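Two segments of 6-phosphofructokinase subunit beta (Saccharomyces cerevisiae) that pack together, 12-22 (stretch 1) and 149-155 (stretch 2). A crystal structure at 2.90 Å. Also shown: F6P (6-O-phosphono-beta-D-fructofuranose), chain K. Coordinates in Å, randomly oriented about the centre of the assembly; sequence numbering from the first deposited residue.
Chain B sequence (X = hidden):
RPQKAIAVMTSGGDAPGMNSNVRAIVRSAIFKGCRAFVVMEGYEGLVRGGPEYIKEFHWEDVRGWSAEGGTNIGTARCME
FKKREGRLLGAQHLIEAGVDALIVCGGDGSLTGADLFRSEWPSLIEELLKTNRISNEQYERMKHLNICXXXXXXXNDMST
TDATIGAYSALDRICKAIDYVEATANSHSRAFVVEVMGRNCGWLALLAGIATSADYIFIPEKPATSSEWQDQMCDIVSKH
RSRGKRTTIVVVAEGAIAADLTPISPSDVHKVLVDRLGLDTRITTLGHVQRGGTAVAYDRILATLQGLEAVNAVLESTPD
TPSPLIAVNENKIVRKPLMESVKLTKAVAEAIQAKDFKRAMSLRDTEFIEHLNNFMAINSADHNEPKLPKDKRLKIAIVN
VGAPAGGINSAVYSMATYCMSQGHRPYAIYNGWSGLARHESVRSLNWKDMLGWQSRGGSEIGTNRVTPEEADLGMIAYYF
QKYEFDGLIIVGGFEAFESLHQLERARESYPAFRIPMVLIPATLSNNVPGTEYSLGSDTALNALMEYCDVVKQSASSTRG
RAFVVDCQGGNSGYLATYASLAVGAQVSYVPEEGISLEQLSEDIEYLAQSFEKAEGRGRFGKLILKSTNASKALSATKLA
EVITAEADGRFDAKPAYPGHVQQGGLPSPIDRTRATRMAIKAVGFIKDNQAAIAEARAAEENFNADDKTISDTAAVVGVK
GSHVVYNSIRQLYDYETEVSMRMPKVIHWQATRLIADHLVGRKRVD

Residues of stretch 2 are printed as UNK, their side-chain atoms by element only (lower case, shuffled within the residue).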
ATOM      1  N   GLY B  12      41.511  27.380  23.776  1.00 80.22           N
ATOM      2  CA  GLY B  12      42.475  26.391  23.336  1.00 80.11           C
ATOM      3  C   GLY B  12      42.173  25.938  21.931  1.00 80.00           C
ATOM      4  O   GLY B  12      41.336  26.539  21.247  1.00 80.22           O
ATOM      5  N   GLY B  13      42.846  24.872  21.505  1.00 66.54           N
ATOM      6  CA  GLY B  13      42.656  24.354  20.161  1.00 63.48           C
ATOM      7  C   GLY B  13      41.247  23.873  19.995  1.00 61.33           C
ATOM      8  O   GLY B  13      40.766  23.098  20.814  1.00 59.50           O
ATOM      9  N   ASP B  14      40.591  24.344  18.942  1.00 58.91           N
ATOM     10  CA  ASP B  14      39.206  23.964  18.665  1.00 58.98           C
ATOM     11  C   ASP B  14      39.184  22.481  18.334  1.00 57.53           C
ATOM     12  O   ASP B  14      40.200  21.913  17.926  1.00 56.17           O
ATOM     13  CB  ASP B  14      38.639  24.784  17.480  1.00 75.57           C
ATOM     14  CG  ASP B  14      39.314  24.446  16.137  1.00 76.86           C
ATOM     15  OD1 ASP B  14      40.517  24.102  16.124  1.00 77.54           O
ATOM     16  OD2 ASP B  14      38.645  24.539  15.090  1.00 76.87           O
ATOM     17  N   ALA B  15      38.028  21.860  18.526  1.00 49.20           N
ATOM     18  CA  ALA B  15      37.861  20.448  18.221  1.00 48.55           C
ATOM     19  C   ALA B  15      36.430  20.231  17.742  1.00 49.09           C
ATOM     20  O   ALA B  15      35.493  20.879  18.205  1.00 49.09           O
ATOM     21  CB  ALA B  15      38.129  19.621  19.442  1.00 44.99           C
ATOM     22  N   PRO B  16      36.242  19.320  16.794  1.00 56.92           N
ATOM     23  CA  PRO B  16      34.918  19.040  16.268  1.00 57.04           C
ATOM     24  C   PRO B  16      34.001  18.632  17.399  1.00 57.77           C
ATOM     25  O   PRO B  16      34.309  17.699  18.146  1.00 58.30           O
ATOM     26  CB  PRO B  16      35.181  17.897  15.306  1.00 54.41           C
ATOM     27  CG  PRO B  16      36.525  18.192  14.823  1.00 54.16           C
ATOM     28  CD  PRO B  16      37.241  18.503  16.108  1.00 54.71           C
ATOM     29  N   GLY B  17      32.887  19.341  17.535  1.00 65.17           N
ATOM     30  CA  GLY B  17      31.945  19.006  18.582  1.00 65.92           C
ATOM     31  C   GLY B  17      31.765  20.106  19.595  1.00 66.98           C
ATOM     32  O   GLY B  17      30.888  20.024  20.445  1.00 66.12           O
ATOM     33  N   MET B  18      32.594  21.141  19.530  1.00 75.32           N
ATOM     34  CA  MET B  18      32.451  22.233  20.477  1.00 75.32           C
ATOM     35  C   MET B  18      31.110  22.915  20.254  1.00 74.51           C
ATOM     36  O   MET B  18      30.433  23.292  21.217  1.00 74.76           O
ATOM     37  CB  MET B  18      33.589  23.238  20.325  1.00 73.02           C
ATOM     38  CG  MET B  18      34.942  22.639  20.631  1.00 74.92           C
ATOM     39  SD  MET B  18      36.283  23.838  20.783  1.00 76.56           S
ATOM     40  CE  MET B  18      36.872  23.414  22.369  1.00 76.08           C
ATOM     41  N   ASN B  19      30.722  23.059  18.985  1.00 49.85           N
ATOM     42  CA  ASN B  19      29.450  23.686  18.639  1.00 47.74           C
ATOM     43  C   ASN B  19      28.281  22.906  19.223  1.00 48.16           C
ATOM     44  O   ASN B  19      27.311  23.500  19.685  1.00 47.72           O
ATOM     45  CB  ASN B  19      29.283  23.775  17.133  1.00 47.72           C
ATOM     46  CG  ASN B  19      30.074  24.902  16.522  1.00 45.97           C
ATOM     47  OD1 ASN B  19      30.146  25.984  17.086  1.00 44.62           O
ATOM     48  ND2 ASN B  19      30.649  24.665  15.344  1.00 44.24           N
ATOM     49  N   SER B  20      28.359  21.581  19.191  1.00 58.46           N
ATOM     50  CA  SER B  20      27.296  20.789  19.772  1.00 59.00           C
ATOM     51  C   SER B  20      27.303  21.072  21.256  1.00 59.08           C
ATOM     52  O   SER B  20      26.236  21.117  21.883  1.00 61.13           O
ATOM     53  CB  SER B  20      27.514  19.300  19.535  1.00 68.08           C
ATOM     54  OG  SER B  20      27.459  19.019  18.155  1.00 68.49           O
ATOM     55  N   ASN B  21      28.499  21.282  21.816  1.00 58.75           N
ATOM     56  CA  ASN B  21      28.640  21.572  23.248  1.00 57.68           C
ATOM     57  C   ASN B  21      28.005  22.934  23.555  1.00 56.93           C
ATOM     58  O   ASN B  21      27.118  23.068  24.406  1.00 57.23           O
ATOM     59  CB  ASN B  21      30.123  21.563  23.670  1.00 52.73           C
ATOM     60  CG  ASN B  21      30.299  21.374  25.175  1.00 53.32           C
ATOM     61  OD1 ASN B  21      29.806  20.393  25.743  1.00 54.02           O
ATOM     62  ND2 ASN B  21      30.996  22.304  25.824  1.00 52.36           N
ATOM     63  N   VAL B  22      28.457  23.951  22.851  1.00 70.29           N
ATOM     64  CA  VAL B  22      27.897  25.264  23.052  1.00 69.35           C
ATOM     65  C   VAL B  22      26.369  25.185  22.939  1.00 69.29           C
ATOM     66  O   VAL B  22      25.643  25.640  23.817  1.00 69.22           O
ATOM     67  CB  VAL B  22      28.454  26.248  22.005  1.00 44.07           C
ATOM     68  CG1 VAL B  22      27.722  27.552  22.055  1.00 43.22           C
ATOM     69  CG2 VAL B  22      29.905  26.490  22.269  1.00 44.11           C
ATOM     70  N   UNK B 149      34.036  22.585  33.825  1.00 53.05           N
ATOM     71  CA  UNK B 149      34.850  22.345  32.667  1.00 52.97           C
ATOM     72  C   UNK B 149      34.275  21.281  31.778  1.00 52.95           C
ATOM     73  O   UNK B 149      33.581  20.350  32.233  1.00 53.15           O
ATOM     74  N   UNK B 150      34.569  21.443  30.494  1.00 69.28           N
ATOM     75  CA  UNK B 150      34.131  20.532  29.450  1.00 68.69           C
ATOM     76  C   UNK B 150      35.393  20.417  28.601  1.00 68.45           C
ATOM     77  O   UNK B 150      35.848  21.406  28.006  1.00 67.89           O
ATOM     78  o   UNK B 150      31.698  20.486  29.033  1.00 58.19           O
ATOM     79  c   UNK B 150      32.920  21.145  28.656  1.00 57.89           C
ATOM     80  c   UNK B 150      33.117  21.012  27.181  1.00 58.28           C
ATOM     81  N   UNK B 151      35.982  19.221  28.582  1.00 62.70           N
ATOM     82  CA  UNK B 151      37.221  19.012  27.836  1.00 62.60           C
ATOM     83  C   UNK B 151      37.022  18.615  26.383  1.00 62.58           C
ATOM     84  O   UNK B 151      36.504  17.545  26.061  1.00 62.34           O
ATOM     85  c   UNK B 151      37.386  16.791  29.051  1.00 56.87           C
ATOM     86  c   UNK B 151      39.291  17.528  27.641  1.00 55.70           C
ATOM     87  c   UNK B 151      38.174  17.980  28.564  1.00 56.51           C
ATOM     88  N   UNK B 152      37.439  19.522  25.511  1.00 58.28           N
ATOM     89  CA  UNK B 152      37.337  19.289  24.092  1.00 57.40           C
ATOM     90  C   UNK B 152      38.730  19.288  23.505  1.00 56.92           C
ATOM     91  O   UNK B 152      39.477  20.258  23.624  1.00 54.75           O
ATOM     92  N   UNK B 153      39.083  18.186  22.862  1.00 81.28           N
ATOM     93  CA  UNK B 153      40.393  18.064  22.245  1.00 81.28           C
ATOM     94  C   UNK B 153      40.447  16.825  21.369  1.00 81.28           C
ATOM     95  O   UNK B 153      39.896  15.788  21.735  1.00 81.28           O
ATOM     96  c   UNK B 153      41.456  17.973  23.332  1.00 67.87           C
ATOM     97  o   UNK B 153      42.735  17.885  22.750  1.00 67.20           O
ATOM     98  N   UNK B 154      41.101  16.924  20.217  1.00 67.41           N
ATOM     99  CA  UNK B 154      41.194  15.754  19.350  1.00 68.49           C
ATOM    100  C   UNK B 154      42.210  14.720  19.836  1.00 68.95           C
ATOM    101  O   UNK B 154      42.173  13.567  19.385  1.00 68.29           O
ATOM    102  c   UNK B 154      42.892  16.869  17.828  1.00 42.93           C
ATOM    103  c   UNK B 154      43.399  17.063  16.410  1.00 58.78           C
ATOM    104  c   UNK B 154      40.491  16.911  17.238  1.00 42.93           C
ATOM    105  c   UNK B 154      41.576  16.107  17.881  1.00 42.93           C
ATOM    106  N   UNK B 155      43.088  15.135  20.761  1.00 65.70           N
ATOM    107  CA  UNK B 155      44.162  14.292  21.315  1.00 65.29           C
ATOM    108  C   UNK B 155      43.786  13.149  22.262  1.00 65.29           C
ATOM    109  O   UNK B 155      44.500  12.154  22.329  1.00 64.95           O
ATOM    110  c   UNK B 155      45.192  15.172  22.010  1.00 81.28           C
ATOM    111  c   UNK B 155      45.681  16.315  21.122  1.00 81.28           C
ATOM    112  o   UNK B 155      45.960  17.403  21.673  1.00 81.28           O
ATOM    113  o   UNK B 155      45.807  16.129  19.885  1.00 81.28           O
TER
HETATM  114  O1  F6P K 980      45.346  20.900  20.730  1.00 77.94           O
HETATM  115  C1  F6P K 980      46.289  19.868  20.444  1.00 79.75           C
HETATM  116  C2  F6P K 980      46.685  19.932  18.968  1.00 80.00           C
HETATM  117  O2  F6P K 980      45.564  19.744  18.115  1.00 80.73           O
HETATM  118  C3  F6P K 980      47.725  18.874  18.609  1.00 80.12           C
HETATM  119  O3  F6P K 980      47.127  17.643  18.188  1.00 79.05           O
HETATM  120  C4  F6P K 980      48.556  19.629  17.526  1.00 80.33           C
HETATM  121  O4  F6P K 980      49.882  19.108  17.391  1.00 80.62           O
HETATM  122  C5  F6P K 980      48.497  21.094  18.059  1.00 80.12           C
HETATM  123  O5  F6P K 980      47.208  21.196  18.662  1.00 80.52           O
HETATM  124  C6  F6P K 980      48.482  22.137  16.967  1.00 80.11           C
HETATM  125  O6  F6P K 980      48.416  23.393  17.645  1.00 81.26           O
HETATM  126  P   F6P K 980      48.299  24.587  16.575  1.00 82.32           P
HETATM  127  O1P F6P K 980      47.022  24.426  15.836  1.00 82.32           O
HETATM  128  O2P F6P K 980      48.261  25.995  17.354  1.00 81.74           O
HETATM  129  O3P F6P K 980      49.531  24.541  15.513  1.00 81.43           O

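Position 149 has backbone atoms and no side-chain atoms. It lies in a strand that begins earlier in the chain and does not touch stretch 1. No side-chain atoms means glycine: Gly149.

Position 150 carries three side-chain atoms. One carbon is bonded to an oxygen and to a second carbon. CA-to-CB points toward stretch 1, and the side chain faces Asn21 on the helix. A branch of one oxygen and one carbon at CB is threonine: Thr150. Its chi1 is -105°, between wells.

Position 151 has three carbons, with two attached to the first. CA-to-CB points away from stretch 1, and no contact is made. A fork of two methyls at CB is valine: Val151.

Position 152 again has no side-chain atoms. Its backbone nevertheless packs closely. C of 152 lies 4.1 Å from Ala15 CB, and O of 152 lies 4.3 Å from Met18 CE. The bare CA makes it glycine: Gly152. An ideal CB here would point toward stretch 1 and sit 3.3 Å from Met18 CE, which is tight. The bare CA leaves room for the methionine end.

Position 153 has one carbon followed by one oxygen. CA-to-CB points away, so the contact is made by backbone: N of 153 is 3.8 Å from Ala15 CB. One carbon and one oxygen make serine: Ser153.

Position 154 has four carbons, forked at the first, with one arm two carbons long. CA-to-CB points sideways. The side chain packs on Ala15 and Pro16. This branching is isoleucine: Ile154. Its CG2 lies 3.8 Å from Pro16 CD and 4.2 Å from Ala15 CB. Ile154 CD1 comes within 3.8 Å of F6P O2.

Position 155 has two carbons, the second carrying two oxygens. It is out of reach of stretch 1. A carboxylate directly on CB is aspartate: Asp155. F6P O3 donates a hydrogen bond to Asp155 OD1 at 2.6 Å, as suits a substrate sugar in a phosphofructokinase.

The contact buries 262 Å² and has no hydrogen bonds across it. It works by shape and apolar packing. Ala15 directs its methyl at the backbone of Gly152 and Ser153, and Pro16 meets Ile154. A type II turn from Ala15 to Met18 leads into the helix, with Met18 N hydrogen-bonded to Ala15 O at 3.2 Å. Met18 SD accepts a weak hydrogen bond from Ala15 N at 3.5 Å. The methionine end lies beside Ala15 and near Gly152.

Stretch 2 (149-155) GTVGSID
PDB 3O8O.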